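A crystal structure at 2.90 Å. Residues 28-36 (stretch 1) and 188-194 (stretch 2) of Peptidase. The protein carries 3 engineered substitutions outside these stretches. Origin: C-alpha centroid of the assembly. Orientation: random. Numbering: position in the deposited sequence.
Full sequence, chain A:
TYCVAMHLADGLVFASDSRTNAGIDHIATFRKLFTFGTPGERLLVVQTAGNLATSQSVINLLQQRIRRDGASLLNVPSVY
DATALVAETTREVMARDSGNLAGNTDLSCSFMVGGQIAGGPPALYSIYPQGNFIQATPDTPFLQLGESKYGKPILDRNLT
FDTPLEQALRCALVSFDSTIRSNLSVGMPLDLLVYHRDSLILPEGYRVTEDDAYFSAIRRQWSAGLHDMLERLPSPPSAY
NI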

ATOM      1  N   ALA A  28      58.954  36.073  66.832  1.00 56.46           N
ATOM      2  CA  ALA A  28      60.292  35.955  67.365  1.00 54.65           C
ATOM      3  C   ALA A  28      60.428  36.543  68.715  1.00 53.05           C
ATOM      4  O   ALA A  28      59.536  37.233  69.198  1.00 50.59           O
ATOM      5  CB  ALA A  28      61.265  36.632  66.426  1.00 57.26           C
ATOM      6  N   THR A  29      61.565  36.251  69.337  1.00 55.52           N
ATOM      7  CA  THR A  29      61.869  36.740  70.700  1.00 55.73           C
ATOM      8  C   THR A  29      62.675  38.022  70.673  1.00 55.22           C
ATOM      9  O   THR A  29      63.710  38.084  70.009  1.00 58.69           O
ATOM     10  CB  THR A  29      62.705  35.709  71.448  1.00 55.92           C
ATOM     11  OG1 THR A  29      61.978  34.486  71.516  1.00 56.74           O
ATOM     12  CG2 THR A  29      62.974  36.156  72.826  1.00 55.28           C
ATOM     13  N   PHE A  30      62.156  39.057  71.320  1.00 55.13           N
ATOM     14  CA  PHE A  30      62.867  40.341  71.475  1.00 56.33           C
ATOM     15  C   PHE A  30      62.618  40.926  72.865  1.00 57.20           C
ATOM     16  O   PHE A  30      61.481  40.941  73.339  1.00 56.12           O
ATOM     17  CB  PHE A  30      62.409  41.366  70.446  1.00 55.22           C
ATOM     18  CG  PHE A  30      62.925  41.103  69.073  1.00 55.78           C
ATOM     19  CD1 PHE A  30      64.165  41.566  68.687  1.00 56.71           C
ATOM     20  CD2 PHE A  30      62.171  40.396  68.168  1.00 57.24           C
ATOM     21  CE1 PHE A  30      64.662  41.309  67.422  1.00 58.99           C
ATOM     22  CE2 PHE A  30      62.655  40.137  66.895  1.00 59.47           C
ATOM     23  CZ  PHE A  30      63.903  40.589  66.522  1.00 60.03           C
ATOM     24  N   ARG A  31      63.681  41.382  73.513  1.00 60.03           N
ATOM     25  CA  ARG A  31      63.592  41.963  74.850  1.00 59.68           C
ATOM     26  C   ARG A  31      62.727  43.217  74.784  1.00 60.98           C
ATOM     27  O   ARG A  31      62.802  43.947  73.801  1.00 57.01           O
ATOM     28  CB  ARG A  31      64.988  42.256  75.364  1.00 60.78           C
ATOM     29  CG  ARG A  31      65.106  43.346  76.422  1.00 65.61           C
ATOM     30  CD  ARG A  31      66.563  43.616  76.824  1.00 66.75           C
ATOM     31  NE  ARG A  31      67.151  42.392  77.342  1.00 69.02           N
ATOM     32  CZ  ARG A  31      66.849  41.866  78.518  1.00 67.83           C
ATOM     33  NH1 ARG A  31      65.983  42.466  79.314  1.00 66.78           N
ATOM     34  NH2 ARG A  31      67.403  40.724  78.899  1.00 73.58           N
ATOM     35  N   LYS A  32      61.835  43.388  75.770  1.00 62.68           N
ATOM     36  CA  LYS A  32      60.929  44.536  75.774  1.00 63.36           C
ATOM     37  C   LYS A  32      61.059  45.320  77.066  1.00 61.49           C
ATOM     38  O   LYS A  32      60.173  46.060  77.452  1.00 56.98           O
ATOM     39  CB  LYS A  32      59.473  44.096  75.602  1.00 64.95           C
ATOM     40  CG  LYS A  32      59.195  43.320  74.331  1.00 69.55           C
ATOM     41  CD  LYS A  32      57.791  42.722  74.329  1.00 73.72           C
ATOM     42  CE  LYS A  32      57.573  41.764  73.168  1.00 73.75           C
ATOM     43  NZ  LYS A  32      57.480  42.491  71.868  1.00 78.56           N
ATOM     44  N   LEU A  33      62.188  45.167  77.728  1.00 59.79           N
ATOM     45  CA  LEU A  33      62.453  45.876  78.976  1.00 56.60           C
ATOM     46  C   LEU A  33      63.917  46.273  78.956  1.00 60.00           C
ATOM     47  O   LEU A  33      64.791  45.404  78.920  1.00 60.94           O
ATOM     48  CB  LEU A  33      62.171  44.951  80.148  1.00 55.57           C
ATOM     49  CG  LEU A  33      62.200  45.544  81.540  1.00 58.03           C
ATOM     50  CD1 LEU A  33      61.548  44.585  82.505  1.00 60.23           C
ATOM     51  CD2 LEU A  33      63.606  45.851  82.005  1.00 60.13           C
ATOM     52  N   PHE A  34      64.177  47.571  78.997  1.00 58.87           N
ATOM     53  CA  PHE A  34      65.517  48.099  78.901  1.00 62.26           C
ATOM     54  C   PHE A  34      65.816  49.009  80.093  1.00 63.93           C
ATOM     55  O   PHE A  34      64.963  49.783  80.505  1.00 63.34           O
ATOM     56  CB  PHE A  34      65.627  48.895  77.616  1.00 64.05           C
ATOM     57  CG  PHE A  34      65.390  48.077  76.396  1.00 64.92           C
ATOM     58  CD1 PHE A  34      64.115  47.932  75.882  1.00 68.78           C
ATOM     59  CD2 PHE A  34      66.426  47.440  75.762  1.00 66.77           C
ATOM     60  CE1 PHE A  34      63.879  47.162  74.737  1.00 64.60           C
ATOM     61  CE2 PHE A  34      66.198  46.677  74.622  1.00 67.38           C
ATOM     62  CZ  PHE A  34      64.929  46.539  74.105  1.00 61.76           C
ATOM     63  N   THR A  35      67.048  48.963  80.596  1.00 66.88           N
ATOM     64  CA  THR A  35      67.426  49.768  81.755  1.00 65.21           C
ATOM     65  C   THR A  35      68.499  50.784  81.376  1.00 63.35           C
ATOM     66  O   THR A  35      69.282  50.579  80.466  1.00 62.27           O
ATOM     67  CB  THR A  35      67.953  48.887  82.888  1.00 66.77           C
ATOM     68  OG1 THR A  35      69.284  48.497  82.569  1.00 75.31           O
ATOM     69  CG2 THR A  35      67.122  47.628  83.050  1.00 66.83           C
ATOM     70  N   PHE A  36      68.528  51.892  82.092  1.00 65.70           N
ATOM     71  CA  PHE A  36      69.513  52.947  81.871  1.00 71.29           C
ATOM     72  C   PHE A  36      69.828  53.566  83.220  1.00 72.71           C
ATOM     73  O   PHE A  36      68.997  53.508  84.119  1.00 71.74           O
ATOM     74  CB  PHE A  36      68.941  54.060  81.007  1.00 71.29           C
ATOM     75  CG  PHE A  36      68.411  53.611  79.679  1.00 72.01           C
ATOM     76  CD1 PHE A  36      67.127  53.099  79.569  1.00 70.85           C
ATOM     77  CD2 PHE A  36      69.187  53.726  78.533  1.00 69.28           C
ATOM     78  CE1 PHE A  36      66.642  52.680  78.348  1.00 67.99           C
ATOM     79  CE2 PHE A  36      68.704  53.331  77.317  1.00 68.12           C
ATOM     80  CZ  PHE A  36      67.429  52.801  77.222  1.00 69.22           C
TER
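Stretch 2 188-194: MPLDLLV

Stretch 2 opens with Met188, here selenomethionine, and Pro189 in extended loop conformation, joined by a cis peptide bond; from Leu190 to Val194 it is a β-strand. In stretch 1, Thr29 ends a first strand and a loop of three residues, Phe30 to Lys32, leads into strand 33-36. Strand 190-194 runs in the same general sense as strand 33-36, the two N-to-C directions differing by 35°, and the axes approach to 8.2 Å. No hydrogen bond links the two stretches, and the backbones are too far apart for neighbours in one sheet: even the closest CA pair, Leu33 CA to Asp191 CA, is 6.7 Å apart, and in register with it Thr29 CA faces Pro189 CA at 7.9 Å. The strands therefore meet mainly through side chains, one of which reaches the opposing backbone, and the alternation of a β-strand decides which ones. Leu33 and Thr35 point toward stretch 2 while Phe34 between them points away; across the gap, Asp191 and Leu193 point toward stretch 1 and Leu192 points away. The contact buries 321 Å² between the two stretches, both sides summed.

The van der Waals contacts centre on Leu33, whose branched side chain is long enough to reach the opposing backbone. Its CD1 lies 3.5 Å from Asp191 O and 4.4 Å from Leu193 CB, so that it packs along stretch 2 rather than against a single residue. Leu33 CB and Asp191 CB are 4.3 Å apart, which brings the aliphatic base of the acid into the same packing. Two residues further along each strand, Thr35 CG2 meets Leu193 CD1 at 3.5 Å; the methyl group gives this short side chain an apolar surface. At the other end, Thr29 CG2 rests 4.1 Å from Pro189 CD, a second threonine methyl, here against the compact, rigid ring of proline.

The charged contact joins Arg31 to Asp191. The CA-to-CB bond of Arg31 points sideways, but the long side chain brings its end nearer to stretch 2, and NH2 forms a salt bridge with Asp191 OD1 at 3.6 Å, a rather long separation. Asp191 OD2 lies over one face of the guanidinium. Arg31 NH1 also donates a hydrogen bond to Leu33 O, 3.2 Å away, with a nearly straight N-H...O angle of 165°. Arginine suits this position because its several nitrogens can serve a backbone carbonyl and a carboxylate at once. Asp191 is buried, yet both its carboxylate oxygens also accept hydrogen bonds elsewhere in the structure, which helps to offset the cost of enclosing its charge.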

HETATM    1  N   MSE A 188      56.889  33.403  76.492  1.00 60.97           N
HETATM    2  CA  MSE A 188      58.157  33.445  77.214  1.00 60.97           C
HETATM    3  C   MSE A 188      59.322  33.439  76.269  1.00 58.24           C
HETATM    4  O   MSE A 188      59.194  33.038  75.133  1.00 58.64           O
HETATM    5  CB  MSE A 188      58.179  32.212  78.093  1.00 64.90           C
HETATM    6  CG  MSE A 188      57.210  32.414  79.267  1.00 71.09           C
HETATM    7 SE   MSE A 188      57.533  30.941  80.517  1.00 72.72          SE
HETATM    8  CE  MSE A 188      56.466  29.633  79.459  1.00 76.69           C
ATOM      9  N   PRO A 189      60.489  33.849  76.731  1.00 58.10           N
ATOM     10  CA  PRO A 189      60.857  34.228  78.097  1.00 60.95           C
ATOM     11  C   PRO A 189      60.234  35.528  78.549  1.00 59.19           C
ATOM     12  O   PRO A 189      59.877  36.357  77.705  1.00 56.51           O
ATOM     13  CB  PRO A 189      62.396  34.367  78.029  1.00 60.20           C
ATOM     14  CG  PRO A 189      62.684  34.610  76.585  1.00 60.58           C
ATOM     15  CD  PRO A 189      61.661  33.786  75.858  1.00 60.13           C
ATOM     16  N   LEU A 190      60.163  35.699  79.865  1.00 57.68           N
ATOM     17  CA  LEU A 190      59.802  36.972  80.468  1.00 61.92           C
ATOM     18  C   LEU A 190      61.025  37.652  81.038  1.00 62.55           C
ATOM     19  O   LEU A 190      62.012  37.005  81.370  1.00 58.15           O
ATOM     20  CB  LEU A 190      58.841  36.759  81.623  1.00 63.44           C
ATOM     21  CG  LEU A 190      57.672  35.814  81.375  1.00 61.97           C
ATOM     22  CD1 LEU A 190      56.758  35.854  82.585  1.00 61.30           C
ATOM     23  CD2 LEU A 190      56.912  36.221  80.135  1.00 65.66           C
ATOM     24  N   ASP A 191      60.933  38.967  81.179  1.00 63.03           N
ATOM     25  CA  ASP A 191      62.016  39.758  81.751  1.00 66.29           C
ATOM     26  C   ASP A 191      61.439  40.574  82.900  1.00 65.43           C
ATOM     27  O   ASP A 191      60.429  41.258  82.721  1.00 59.03           O
ATOM     28  CB  ASP A 191      62.628  40.664  80.682  1.00 68.47           C
ATOM     29  CG  ASP A 191      63.403  39.877  79.606  1.00 73.99           C
ATOM     30  OD1 ASP A 191      64.389  39.177  79.978  1.00 70.98           O
ATOM     31  OD2 ASP A 191      63.014  39.964  78.399  1.00 77.05           O
ATOM     32  N   LEU A 192      62.056  40.464  84.084  1.00 63.26           N
ATOM     33  CA  LEU A 192      61.571  41.160  85.277  1.00 60.93           C
ATOM     34  C   LEU A 192      62.616  42.093  85.783  1.00 57.35           C
ATOM     35  O   LEU A 192      63.808  41.843  85.632  1.00 54.17           O
ATOM     36  CB  LEU A 192      61.289  40.178  86.400  1.00 64.20           C
ATOM     37  CG  LEU A 192      60.636  38.875  85.999  1.00 67.57           C
ATOM     38  CD1 LEU A 192      60.602  37.930  87.174  1.00 70.60           C
ATOM     39  CD2 LEU A 192      59.233  39.140  85.494  1.00 68.79           C
ATOM     40  N   LEU A 193      62.165  43.125  86.470  1.00 58.31           N
ATOM     41  CA  LEU A 193      63.070  43.979  87.222  1.00 59.96           C
ATOM     42  C   LEU A 193      62.359  44.582  88.401  1.00 61.00           C
ATOM     43  O   LEU A 193      61.252  45.089  88.277  1.00 63.22           O
ATOM     44  CB  LEU A 193      63.609  45.078  86.343  1.00 60.99           C
ATOM     45  CG  LEU A 193      64.687  45.931  86.996  1.00 64.28           C
ATOM     46  CD1 LEU A 193      65.754  46.315  85.993  1.00 65.17           C
ATOM     47  CD2 LEU A 193      64.104  47.172  87.637  1.00 66.58           C
ATOM     48  N   VAL A 194      62.989  44.479  89.570  1.00 64.58           N
ATOM     49  CA  VAL A 194      62.456  45.048  90.813  1.00 60.03           C
ATOM     50  C   VAL A 194      63.401  46.131  91.278  1.00 58.01           C
ATOM     51  O   VAL A 194      64.599  45.906  91.333  1.00 57.05           O
ATOM     52  CB  VAL A 194      62.357  43.961  91.897  1.00 59.59           C
ATOM     53  CG1 VAL A 194      61.995  44.590  93.218  1.00 64.39           C
ATOM     54  CG2 VAL A 194      61.328  42.902  91.504  1.00 58.12           C
TER